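Long-range contacts in putative NADH-flavin reductase (Lactobacillus casei ATCC 334, PDB 3H2S), which binds NADPH in a Rossmann-type fold and probably acts as an NAD(P)H-dependent oxidoreductase, perhaps reducing flavins: residues A[101-109]-A[135-145]; A[148-159]-A[203-213]. All coordinates share one frame; numbering follows the deposited sequence.

In the fold
Both contacts belong to one mixed sheet, with their centres about 11 Å apart. Contact 1 lays helix 132-145 against strand 99-103 and the loop that follows it; contact 2 pairs the next strand of the sheet, 153-158, with strand 209-214. Strands 99-103 and 153-158 are neighbours, joined by a probable hydrogen bond of 2.8 Å from F102 N to I154 O. A side-chain link runs between the contacts as well, S108 OG lying 2.8 Å from R209 NH1. NADPH sits at the C-terminal ends of strands 99-103 and 153-158: S106 and Q138 of contact 1 hydrogen-bond to it, and P158 and S159 of contact 2 touch it.

Contact 1 (A[101-109]-A[135-145]); sequences VFILGSASL and ALYQYYEYQFL. With NDP (NADPH dihydro-nicotinamide-adenine-dinucleotide phosphate), chain C.
F102 meets L145 at the strand end of the contact. The methyl CD2 of L145 sits over one face of the F102 ring, 3.8 Å from its centroid and 15° off the normal, a CH-pi contact. The E141 carboxylate approaches the same ring obliquely, its plane at a right angle to it.

At I103 the backbone carbonyl takes over: a water lies 2.8 Å from I103 O and 2.6 Å from E141 OE2, placed to donate to either. The straight bond of Q138 NE2 (3.0 Å, 167°) goes to E141 OE1 on its syn side, which fixes the rotation of the amide; the other N-H is shared, bent, between I103 O (3.1 Å, weak) and O3D of the nicotinamide ribose of NADPH. Q138, bent at chi2 (-141°), also accepts from the ribose O2D through OE1 (2.7 Å).

The two methyls of L104 part, CD2 to the E141 carboxylate and CD1 to Y142 CD2 (3.8 Å). A second water accepts the G105 N-H, bonds S108 OG and donates weakly to Q138 O; S108 OG also bonds R209 NH1. S106 N donates to the carboxamide oxygen O7N of NADPH at 2.7 Å. A107 CB packs on A135 CB, and S108 CB touches the edge of the Y139 ring.

Helix 80-91 flanks helix 132-145, touching Q138, E141 and F144, while strand 153-158 continues the sheet beside F102 and L104.

Contact 2 (A[148-159]-A[203-213]); sequences NANVNWIGISPS and PTAIRDRIVVR
R207 N donates to W153 O at 2.7 Å in the straightest bond across the two segments, with an N-H...O angle of 173°. From there the two chains run parallel. G155 N donates to D208 O and G155 O accepts I210 N; S157 repeats the pattern, its N bonding to I210 O (2.9 Å) and its O accepting V212 N. Beyond the strand S159 OG donates to V212 O at 2.7 Å, tilted out of the carbonyl plane.

Among side chains, R209 NH1 reaches S157 OG at 3.0 Å, the oxygen lying near the guanidinium plane. Bends at chi2 and chi3 (-93° and -63°) fold the arginine back over the sheet. Its charge is engaged further by a salt bridge from NE to D175 and a cation-pi contact with Y142, while NH1 also meets S108 OG and S157 OG meets G105 O. R207, extended from CG to NE, runs along the turn 148-151 and gives a weak bond from NE to V151 O.

Packing surrounds these bonds. The W153 indole takes R207 CA over its six-membered ring, 3.6 Å from the centroid, and its own NE1 donates to N148 O, holding the ring in place. On the sheet face carrying I156, the I156 and I210 side chains lie side by side, their CG1 atoms 3.9 Å apart, and I156 CG2 touches V212 CG2. Helix 189-201 covers this face through M192 and I196. Nearer the start of the strand, I154 packs on A205 and I206.

Strands 153-158 and 209-214 are adjacent and parallel, joined through a long connection that includes strand 170-173 and helix 189-201, a crossover-type link toward the 170-173 edge of the NAD(P)-binding Rossmann sheet.

Contact 1 (A[101-109]-A[135-145])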
loop_
_atom_site.group_PDB
_atom_site.type_symbol
_atom_site.label_atom_id
_atom_site.label_comp_id
_atom_site.label_asym_id
_atom_site.label_seq_id
_atom_site.Cartn_x
_atom_site.Cartn_y
_atom_site.Cartn_z
ATOM N N VAL A 101 12.578 1.296 9.503
ATOM C CA VAL A 101 12.570 -0.087 9.955
ATOM C C VAL A 101 11.160 -0.548 10.302
ATOM O O VAL A 101 10.482 0.057 11.131
ATOM C CB VAL A 101 13.510 -0.302 11.174
ATOM C CG1 VAL A 101 13.442 -1.758 11.691
ATOM C CG2 VAL A 101 14.931 0.075 10.804
ATOM N N PHE A 102 10.747 -1.651 9.699
ATOM C CA PHE A 102 9.422 -2.228 9.960
ATOM C C PHE A 102 9.592 -3.537 10.706
ATOM O O PHE A 102 10.417 -4.376 10.311
ATOM C CB PHE A 102 8.683 -2.498 8.640
ATOM C CG PHE A 102 8.385 -1.269 7.856
ATOM C CD1 PHE A 102 7.155 -0.650 7.970
ATOM C CD2 PHE A 102 9.349 -0.707 7.020
ATOM C CE1 PHE A 102 6.873 0.522 7.269
ATOM C CE2 PHE A 102 9.099 0.495 6.350
ATOM C CZ PHE A 102 7.854 1.105 6.469
ATOM N N ILE A 103 8.907 -3.654 11.844
ATOM C CA ILE A 103 8.835 -4.920 12.543
ATOM C C ILE A 103 7.738 -5.756 11.883
ATOM O O ILE A 103 6.573 -5.349 11.824
ATOM C CB ILE A 103 8.510 -4.782 14.036
ATOM C CG1 ILE A 103 9.551 -3.892 14.759
ATOM C CG2 ILE A 103 8.451 -6.157 14.669
ATOM C CD1 ILE A 103 9.276 -3.731 16.251
ATOM N N LEU A 104 8.111 -6.944 11.433
ATOM C CA LEU A 104 7.197 -7.801 10.692
ATOM C C LEU A 104 6.763 -8.969 11.574
ATOM O O LEU A 104 6.854 -8.898 12.802
ATOM C CB LEU A 104 7.873 -8.284 9.401
ATOM C CG LEU A 104 8.250 -7.155 8.427
ATOM C CD1 LEU A 104 9.100 -7.688 7.279
ATOM C CD2 LEU A 104 7.014 -6.423 7.902
ATOM N N GLY A 105 6.176 -9.988 10.962
ATOM C CA GLY A 105 5.690 -11.135 11.707
ATOM C C GLY A 105 6.554 -12.354 11.470
ATOM O O GLY A 105 7.343 -12.403 10.520
ATOM N N SER A 106 6.329 -13.373 12.292
ATOM C CA SER A 106 7.031 -14.638 12.176
ATOM C C SER A 106 6.462 -15.483 11.030
ATOM O O SER A 106 7.144 -16.330 10.467
ATOM C CB SER A 106 6.909 -15.383 13.513
ATOM O OG SER A 106 8.120 -16.038 13.829
ATOM N N ALA A 107 5.208 -15.241 10.667
ATOM C CA ALA A 107 4.510 -16.107 9.709
ATOM C C ALA A 107 4.999 -15.956 8.265
ATOM O O ALA A 107 4.707 -16.792 7.410
ATOM C CB ALA A 107 3.003 -15.881 9.793
ATOM N N SER A 108 5.764 -14.902 8.000
ATOM C CA SER A 108 6.355 -14.704 6.677
ATOM C C SER A 108 7.733 -15.355 6.576
ATOM O O SER A 108 8.403 -15.256 5.545
ATOM C CB SER A 108 6.418 -13.210 6.330
ATOM O OG SER A 108 7.317 -12.506 7.171
ATOM N N LEU A 109 8.191 -15.942 7.683
ATOM C CA LEU A 109 9.432 -16.716 7.688
ATOM C C LEU A 109 9.181 -18.162 7.268
ATOM O O LEU A 109 8.083 -18.694 7.474
ATOM C CB LEU A 109 10.053 -16.719 9.079
ATOM C CG LEU A 109 10.503 -15.399 9.688
ATOM C CD1 LEU A 109 10.808 -15.604 11.172
ATOM C CD2 LEU A 109 11.693 -14.843 8.924
ATOM N N ALA A 135 -1.587 -11.816 11.115
ATOM C CA ALA A 135 -0.498 -12.545 10.452
ATOM C C ALA A 135 -0.573 -12.414 8.918
ATOM O O ALA A 135 0.434 -12.166 8.243
ATOM C CB ALA A 135 -0.514 -14.029 10.872
ATOM N N LEU A 136 -1.773 -12.572 8.364
ATOM C CA LEU A 136 -1.978 -12.409 6.927
ATOM C C LEU A 136 -1.542 -11.015 6.472
ATOM O O LEU A 136 -0.771 -10.857 5.523
ATOM C CB LEU A 136 -3.447 -12.651 6.579
ATOM C CG LEU A 136 -3.830 -12.435 5.109
ATOM C CD1 LEU A 136 -3.087 -13.436 4.208
ATOM C CD2 LEU A 136 -5.350 -12.534 4.950
ATOM N N TYR A 137 -2.038 -9.988 7.142
ATOM C CA TYR A 137 -1.742 -8.633 6.684
ATOM C C TYR A 137 -0.293 -8.203 6.896
ATOM O O TYR A 137 0.232 -7.403 6.124
ATOM C CB TYR A 137 -2.726 -7.633 7.276
ATOM C CG TYR A 137 -4.000 -7.562 6.480
ATOM C CD1 TYR A 137 -5.192 -8.110 6.971
ATOM C CD2 TYR A 137 -4.031 -6.893 5.271
ATOM C CE1 TYR A 137 -6.380 -8.000 6.251
ATOM C CE2 TYR A 137 -5.211 -6.756 4.557
ATOM C CZ TYR A 137 -6.379 -7.305 5.050
ATOM O OH TYR A 137 -7.534 -7.124 4.338
ATOM N N GLN A 138 0.385 -8.805 7.871
ATOM C CA GLN A 138 1.829 -8.590 8.015
ATOM C C GLN A 138 2.637 -9.320 6.959
ATOM O O GLN A 138 3.717 -8.867 6.566
ATOM C CB GLN A 138 2.322 -8.973 9.411
ATOM C CG GLN A 138 1.940 -7.968 10.443
ATOM C CD GLN A 138 3.031 -7.751 11.461
ATOM O OE1 GLN A 138 3.182 -8.539 12.389
ATOM N NE2 GLN A 138 3.755 -6.644 11.331
ATOM N N TYR A 139 2.142 -10.480 6.528
ATOM C CA TYR A 139 2.717 -11.140 5.371
ATOM C C TYR A 139 2.586 -10.223 4.140
ATOM O O TYR A 139 3.547 -9.998 3.425
ATOM C CB TYR A 139 2.006 -12.474 5.135
ATOM C CG TYR A 139 2.386 -13.132 3.830
ATOM C CD1 TYR A 139 3.684 -13.550 3.602
ATOM C CD2 TYR A 139 1.469 -13.233 2.788
ATOM C CE1 TYR A 139 4.053 -14.113 2.374
ATOM C CE2 TYR A 139 1.811 -13.848 1.590
ATOM C CZ TYR A 139 3.096 -14.302 1.399
ATOM O OH TYR A 139 3.450 -14.870 0.191
ATOM N N TYR A 140 1.391 -9.678 3.921
ATOM C CA TYR A 140 1.177 -8.686 2.856
ATOM C C TYR A 140 2.051 -7.435 3.026
ATOM O O TYR A 140 2.559 -6.887 2.043
ATOM C CB TYR A 140 -0.292 -8.294 2.772
ATOM C CG TYR A 140 -1.233 -9.413 2.300
ATOM C CD1 TYR A 140 -0.799 -10.408 1.434
ATOM C CD2 TYR A 140 -2.571 -9.395 2.658
ATOM C CE1 TYR A 140 -1.682 -11.382 0.953
ATOM C CE2 TYR A 140 -3.459 -10.363 2.207
ATOM C CZ TYR A 140 -3.008 -11.348 1.344
ATOM O OH TYR A 140 -3.889 -12.301 0.886
ATOM N N GLU A 141 2.189 -6.955 4.262
ATOM C CA GLU A 141 3.061 -5.804 4.550
ATOM C C GLU A 141 4.495 -6.082 4.095
ATOM O O GLU A 141 5.114 -5.264 3.413
ATOM C CB GLU A 141 3.035 -5.482 6.054
ATOM C CG GLU A 141 4.025 -4.409 6.484
ATOM C CD GLU A 141 4.080 -4.223 7.991
ATOM O OE1 GLU A 141 3.528 -5.068 8.750
ATOM O OE2 GLU A 141 4.752 -3.263 8.420
ATOM N N TYR A 142 4.966 -7.290 4.378
ATOM C CA TYR A 142 6.280 -7.737 3.927
ATOM C C TYR A 142 6.377 -7.778 2.391
ATOM O O TYR A 142 7.370 -7.363 1.809
ATOM C CB TYR A 142 6.550 -9.124 4.502
ATOM C CG TYR A 142 7.670 -9.865 3.828
ATOM C CD1 TYR A 142 7.445 -11.101 3.239
ATOM C CD2 TYR A 142 8.962 -9.376 3.857
ATOM C CE1 TYR A 142 8.472 -11.819 2.667
ATOM C CE2 TYR A 142 10.016 -10.107 3.314
ATOM C CZ TYR A 142 9.762 -11.336 2.735
ATOM O OH TYR A 142 10.784 -12.063 2.165
ATOM N N GLN A 143 5.330 -8.261 1.737
ATOM C CA GLN A 143 5.335 -8.316 0.281
ATOM C C GLN A 143 5.245 -6.911 -0.310
ATOM O O GLN A 143 5.852 -6.632 -1.350
ATOM C CB GLN A 143 4.176 -9.163 -0.225
ATOM C CG GLN A 143 4.293 -10.651 0.103
ATOM C CD GLN A 143 3.230 -11.452 -0.597
ATOM O OE1 GLN A 143 3.537 -12.402 -1.323
ATOM N NE2 GLN A 143 1.990 -10.980 -0.524
ATOM N N PHE A 144 4.448 -6.050 0.322
ATOM C CA PHE A 144 4.323 -4.659 -0.129
ATOM C C PHE A 144 5.667 -3.935 -0.084
ATOM O O PHE A 144 6.016 -3.191 -0.996
ATOM C CB PHE A 144 3.321 -3.888 0.727
ATOM C CG PHE A 144 3.420 -2.403 0.559
ATOM C CD1 PHE A 144 2.879 -1.784 -0.552
ATOM C CD2 PHE A 144 4.083 -1.620 1.506
ATOM C CE1 PHE A 144 3.028 -0.411 -0.756
ATOM C CE2 PHE A 144 4.173 -0.243 1.351
ATOM C CZ PHE A 144 3.675 0.359 0.206
ATOM N N LEU A 145 6.405 -4.120 1.000
ATOM C CA LEU A 145 7.697 -3.444 1.134
ATOM C C LEU A 145 8.620 -3.735 -0.058
ATOM O O LEU A 145 9.260 -2.829 -0.596
ATOM C CB LEU A 145 8.372 -3.825 2.455
ATOM C CG LEU A 145 7.745 -3.298 3.749
ATOM C CD1 LEU A 145 8.491 -3.852 4.956
ATOM C CD2 LEU A 145 7.683 -1.777 3.820
HETATM P PA NDP C . 1.834 -3.447 21.230
HETATM O O1A NDP C . 0.491 -4.233 21.233
HETATM O O2A NDP C . 2.589 -3.333 22.511
HETATM O O5B NDP C . 1.143 -1.972 20.764
HETATM C C5B NDP C . 1.871 -1.460 19.619
HETATM C C4B NDP C . 1.552 0.072 19.416
HETATM O O4B NDP C . 0.451 0.177 18.535
HETATM C C3B NDP C . 1.088 0.780 20.734
HETATM O O3B NDP C . 1.920 1.887 20.886
HETATM C C2B NDP C . -0.394 1.210 20.381
HETATM O O2B NDP C . -0.867 2.370 20.968
HETATM C C1B NDP C . -0.238 1.355 18.835
HETATM N N9A NDP C . -1.548 1.263 18.170
HETATM C C8A NDP C . -2.345 0.089 18.135
HETATM N N7A NDP C . -3.476 0.249 17.444
HETATM C C5A NDP C . -3.409 1.579 16.975
HETATM C C6A NDP C . -4.310 2.295 16.167
HETATM N N6A NDP C . -5.465 1.686 15.779
HETATM N N1A NDP C . -4.148 3.663 16.061
HETATM C C2A NDP C . -2.950 4.171 16.479
HETATM N N3A NDP C . -1.910 3.532 17.093
HETATM C C4A NDP C . -2.217 2.226 17.404
HETATM O O3 NDP C . 2.630 -4.368 20.226
HETATM P PN NDP C . 4.021 -5.201 20.154
HETATM O O1N NDP C . 5.157 -4.286 20.649
HETATM O O2N NDP C . 3.771 -6.375 21.051
HETATM O O5D NDP C . 4.386 -5.611 18.617
HETATM C C5D NDP C . 5.200 -4.784 17.780
HETATM C C4D NDP C . 5.359 -5.514 16.434
HETATM O O4D NDP C . 5.781 -6.827 16.760
HETATM C C3D NDP C . 4.102 -5.637 15.524
HETATM O O3D NDP C . 4.472 -5.585 14.194
HETATM C C2D NDP C . 3.561 -7.046 15.964
HETATM O O2D NDP C . 2.843 -7.666 14.927
HETATM C C1D NDP C . 4.947 -7.767 16.126
HETATM N N1N NDP C . 4.801 -9.048 16.815
HETATM C C2N NDP C . 5.081 -10.239 16.022
HETATM C C3N NDP C . 4.692 -11.558 16.690
HETATM C C7N NDP C . 5.468 -12.704 16.064
HETATM O O7N NDP C . 5.634 -12.733 14.853
HETATM N N7N NDP C . 5.829 -13.780 16.862
HETATM C C4N NDP C . 4.615 -11.625 18.202
HETATM C C5N NDP C . 4.043 -10.392 18.853
HETATM C C6N NDP C . 4.223 -9.065 18.150
HETATM P P2B NDP C . -1.377 2.364 22.516
HETATM O O1X NDP C . -0.130 2.195 23.459
HETATM O O2X NDP C . -1.873 3.827 22.816
HETATM O O3X NDP C . -2.398 1.309 22.775
HETATM O O HOH W 1 5.341 -3.045 10.902
HETATM O O HOH W 2 5.356 -10.815 8.261
#

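Contact 2 (A[148-159]-A[203-213])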
loop_
_atom_site.group_PDB
_atom_site.type_symbol
_atom_site.label_atom_id
_atom_site.label_comp_id
_atom_site.label_asym_id
_atom_site.label_seq_id
_atom_site.Cartn_x
_atom_site.Cartn_y
_atom_site.Cartn_z
ATOM N N ASN A 148 9.032 -1.739 -3.356
ATOM C CA ASN A 148 9.587 -0.401 -3.239
ATOM C C ASN A 148 11.111 -0.388 -3.249
ATOM O O ASN A 148 11.741 -0.354 -2.203
ATOM C CB ASN A 148 9.014 0.293 -1.992
ATOM C CG ASN A 148 7.503 0.331 -2.007
ATOM O OD1 ASN A 148 6.841 -0.515 -1.383
ATOM N ND2 ASN A 148 6.948 1.176 -2.878
ATOM N N ALA A 149 11.687 -0.403 -4.449
ATOM C CA ALA A 149 13.134 -0.552 -4.628
ATOM C C ALA A 149 13.898 0.725 -4.311
ATOM O O ALA A 149 15.127 0.719 -4.269
ATOM C CB ALA A 149 13.438 -0.987 -6.032
ATOM N N ASN A 150 13.185 1.841 -4.221
ATOM C CA ASN A 150 13.815 3.152 -4.107
ATOM C C ASN A 150 13.503 3.878 -2.787
ATOM O O ASN A 150 13.661 5.089 -2.677
ATOM C CB ASN A 150 13.416 4.011 -5.304
ATOM C CG ASN A 150 13.713 3.323 -6.629
ATOM O OD1 ASN A 150 12.814 3.101 -7.444
ATOM N ND2 ASN A 150 14.962 2.896 -6.807
ATOM N N VAL A 151 13.172 3.109 -1.759
ATOM C CA VAL A 151 12.977 3.641 -0.424
ATOM C C VAL A 151 13.901 2.881 0.507
ATOM O O VAL A 151 14.166 1.683 0.281
ATOM C CB VAL A 151 11.488 3.476 0.026
ATOM C CG1 VAL A 151 11.336 3.663 1.538
ATOM C CG2 VAL A 151 10.609 4.496 -0.721
ATOM N N ASN A 152 14.442 3.563 1.521
ATOM C CA ASN A 152 15.397 2.902 2.423
ATOM C C ASN A 152 14.710 2.145 3.566
ATOM O O ASN A 152 14.844 2.510 4.742
ATOM C CB ASN A 152 16.443 3.885 2.974
ATOM C CG ASN A 152 17.410 4.359 1.902
ATOM O OD1 ASN A 152 17.748 3.616 0.975
ATOM N ND2 ASN A 152 17.862 5.600 2.025
ATOM N N TRP A 153 13.922 1.139 3.213
ATOM C CA TRP A 153 13.208 0.363 4.224
ATOM C C TRP A 153 14.031 -0.839 4.661
ATOM O O TRP A 153 14.965 -1.243 3.971
ATOM C CB TRP A 153 11.827 -0.074 3.719
ATOM C CG TRP A 153 11.859 -0.957 2.503
ATOM C CD1 TRP A 153 11.727 -0.564 1.199
ATOM C CD2 TRP A 153 12.097 -2.373 2.472
ATOM N NE1 TRP A 153 11.815 -1.653 0.369
ATOM C CE2 TRP A 153 12.011 -2.777 1.128
ATOM C CE3 TRP A 153 12.224 -3.360 3.464
ATOM C CZ2 TRP A 153 12.162 -4.106 0.743
ATOM C CZ3 TRP A 153 12.362 -4.682 3.070
ATOM C CH2 TRP A 153 12.310 -5.039 1.731
ATOM N N ILE A 154 13.777 -1.299 5.882
ATOM C CA ILE A 154 14.420 -2.477 6.423
ATOM C C ILE A 154 13.350 -3.283 7.171
ATOM O O ILE A 154 12.578 -2.731 7.952
ATOM C CB ILE A 154 15.547 -2.114 7.411
ATOM C CG1 ILE A 154 16.664 -1.321 6.724
ATOM C CG2 ILE A 154 16.131 -3.376 8.062
ATOM C CD1 ILE A 154 17.582 -0.613 7.721
ATOM N N GLY A 155 13.244 -4.574 6.861
ATOM C CA GLY A 155 12.306 -5.436 7.574
ATOM C C GLY A 155 12.999 -6.316 8.597
ATOM O O GLY A 155 14.079 -6.868 8.337
ATOM N N ILE A 156 12.430 -6.378 9.800
ATOM C CA ILE A 156 12.923 -7.284 10.822
ATOM C C ILE A 156 11.772 -8.088 11.423
ATOM O O ILE A 156 10.819 -7.529 11.998
ATOM C CB ILE A 156 13.649 -6.540 11.968
ATOM C CG1 ILE A 156 14.753 -5.639 11.420
ATOM C CG2 ILE A 156 14.217 -7.547 12.967
ATOM C CD1 ILE A 156 15.464 -4.820 12.494
ATOM N N SER A 157 11.866 -9.407 11.283
ATOM C CA SER A 157 10.869 -10.301 11.856
ATOM C C SER A 157 11.390 -10.788 13.195
ATOM O O SER A 157 12.578 -11.139 13.311
ATOM C CB SER A 157 10.619 -11.501 10.935
ATOM O OG SER A 157 9.836 -11.136 9.817
ATOM N N PRO A 158 10.487 -10.896 14.187
ATOM C CA PRO A 158 10.793 -11.562 15.430
ATOM C C PRO A 158 10.884 -13.068 15.216
ATOM O O PRO A 158 10.360 -13.588 14.239
ATOM C CB PRO A 158 9.593 -11.222 16.338
ATOM C CG PRO A 158 8.733 -10.238 15.560
ATOM C CD PRO A 158 9.082 -10.434 14.124
ATOM N N SER A 159 11.441 -13.768 16.188
ATOM C CA SER A 159 11.224 -15.201 16.328
ATOM C C SER A 159 9.771 -15.451 16.722
ATOM O O SER A 159 9.037 -14.516 17.044
ATOM C CB SER A 159 12.144 -15.749 17.412
ATOM O OG SER A 159 13.492 -15.447 17.104
ATOM N N PRO A 203 23.324 0.413 8.785
ATOM C CA PRO A 203 22.346 -0.351 8.007
ATOM C C PRO A 203 23.031 -1.396 7.133
ATOM O O PRO A 203 23.964 -1.074 6.400
ATOM C CB PRO A 203 21.656 0.707 7.128
ATOM C CG PRO A 203 22.136 2.024 7.582
ATOM C CD PRO A 203 23.358 1.838 8.423
ATOM N N THR A 204 22.703 -2.662 7.347
ATOM C CA THR A 204 23.237 -3.725 6.507
ATOM C C THR A 204 22.114 -4.428 5.739
ATOM O O THR A 204 22.355 -5.120 4.759
ATOM C CB THR A 204 24.034 -4.761 7.330
ATOM O OG1 THR A 204 24.365 -5.873 6.494
ATOM C CG2 THR A 204 23.230 -5.267 8.481
ATOM N N ALA A 205 20.882 -4.194 6.160
ATOM C CA ALA A 205 19.739 -4.933 5.624
ATOM C C ALA A 205 18.753 -4.021 4.883
ATOM O O ALA A 205 17.560 -4.339 4.789
ATOM C CB ALA A 205 19.035 -5.671 6.740
ATOM N N ILE A 206 19.257 -2.932 4.297
ATOM C CA ILE A 206 18.404 -2.044 3.512
ATOM C C ILE A 206 17.751 -2.802 2.338
ATOM O O ILE A 206 18.412 -3.576 1.637
ATOM C CB ILE A 206 19.161 -0.797 3.008
ATOM C CG1 ILE A 206 19.386 0.186 4.170
ATOM C CG2 ILE A 206 18.372 -0.109 1.880
ATOM C CD1 ILE A 206 20.353 1.324 3.862
ATOM N N ARG A 207 16.429 -2.702 2.256
ATOM C CA ARG A 207 15.640 -3.384 1.223
ATOM C C ARG A 207 15.762 -4.896 1.344
ATOM O O ARG A 207 15.658 -5.631 0.361
ATOM C CB ARG A 207 16.032 -2.901 -0.184
ATOM C CG ARG A 207 15.586 -1.472 -0.518
ATOM C CD ARG A 207 16.430 -0.899 -1.681
ATOM N NE ARG A 207 16.525 0.552 -1.599
ATOM C CZ ARG A 207 17.657 1.226 -1.451
ATOM N NH1 ARG A 207 18.824 0.597 -1.505
ATOM N NH2 ARG A 207 17.625 2.547 -1.364
ATOM N N ASP A 208 15.940 -5.359 2.572
ATOM C CA ASP A 208 16.011 -6.783 2.849
ATOM C C ASP A 208 15.252 -7.035 4.145
ATOM O O ASP A 208 14.889 -6.102 4.859
ATOM C CB ASP A 208 17.472 -7.214 2.991
ATOM C CG ASP A 208 17.686 -8.691 2.698
ATOM O OD1 ASP A 208 16.693 -9.444 2.597
ATOM O OD2 ASP A 208 18.859 -9.113 2.649
ATOM N N ARG A 209 15.007 -8.303 4.439
ATOM C CA ARG A 209 14.402 -8.697 5.701
ATOM C C ARG A 209 15.368 -9.601 6.452
ATOM O O ARG A 209 15.969 -10.490 5.863
ATOM C CB ARG A 209 13.092 -9.437 5.451
ATOM C CG ARG A 209 12.332 -9.768 6.729
ATOM C CD ARG A 209 12.658 -11.144 7.266
ATOM N NE ARG A 209 12.274 -12.191 6.327
ATOM C CZ ARG A 209 11.053 -12.712 6.253
ATOM N NH1 ARG A 209 10.115 -12.325 7.115
ATOM N NH2 ARG A 209 10.764 -13.618 5.318
ATOM N N ILE A 210 15.571 -9.311 7.733
ATOM C CA ILE A 210 16.267 -10.229 8.619
ATOM C C ILE A 210 15.354 -10.737 9.742
ATOM O O ILE A 210 14.263 -10.216 9.941
ATOM C CB ILE A 210 17.540 -9.598 9.197
ATOM C CG1 ILE A 210 17.212 -8.296 9.942
ATOM C CG2 ILE A 210 18.574 -9.360 8.066
ATOM C CD1 ILE A 210 18.369 -7.763 10.811
ATOM N N VAL A 211 15.766 -11.815 10.402
ATOM C CA VAL A 211 15.030 -12.327 11.560
ATOM C C VAL A 211 16.025 -12.345 12.711
ATOM O O VAL A 211 17.206 -12.611 12.499
ATOM C CB VAL A 211 14.517 -13.760 11.321
ATOM C CG1 VAL A 211 15.646 -14.680 10.832
ATOM C CG2 VAL A 211 13.864 -14.328 12.576
ATOM N N VAL A 212 15.541 -12.126 13.927
ATOM C CA VAL A 212 16.441 -12.123 15.085
ATOM C C VAL A 212 15.924 -12.992 16.223
ATOM O O VAL A 212 14.718 -13.078 16.440
ATOM C CB VAL A 212 16.724 -10.688 15.583
ATOM C CG1 VAL A 212 17.577 -9.952 14.570
ATOM C CG2 VAL A 212 15.430 -9.928 15.820
ATOM N N ARG A 213 16.840 -13.651 16.933
ATOM C CA ARG A 213 16.482 -14.361 18.156
ATOM C C ARG A 213 17.431 -13.967 19.286
ATOM O O ARG A 213 18.524 -13.435 19.039
ATOM C CB ARG A 213 16.529 -15.877 17.936
ATOM C CG ARG A 213 17.948 -16.439 17.767
ATOM C CD ARG A 213 17.932 -17.958 17.862
ATOM N NE ARG A 213 19.206 -18.566 17.481
ATOM C CZ ARG A 213 20.210 -18.812 18.323
ATOM N NH1 ARG A 213 20.163 -18.379 19.578
ATOM N NH2 ARG A 213 21.305 -19.427 17.886
#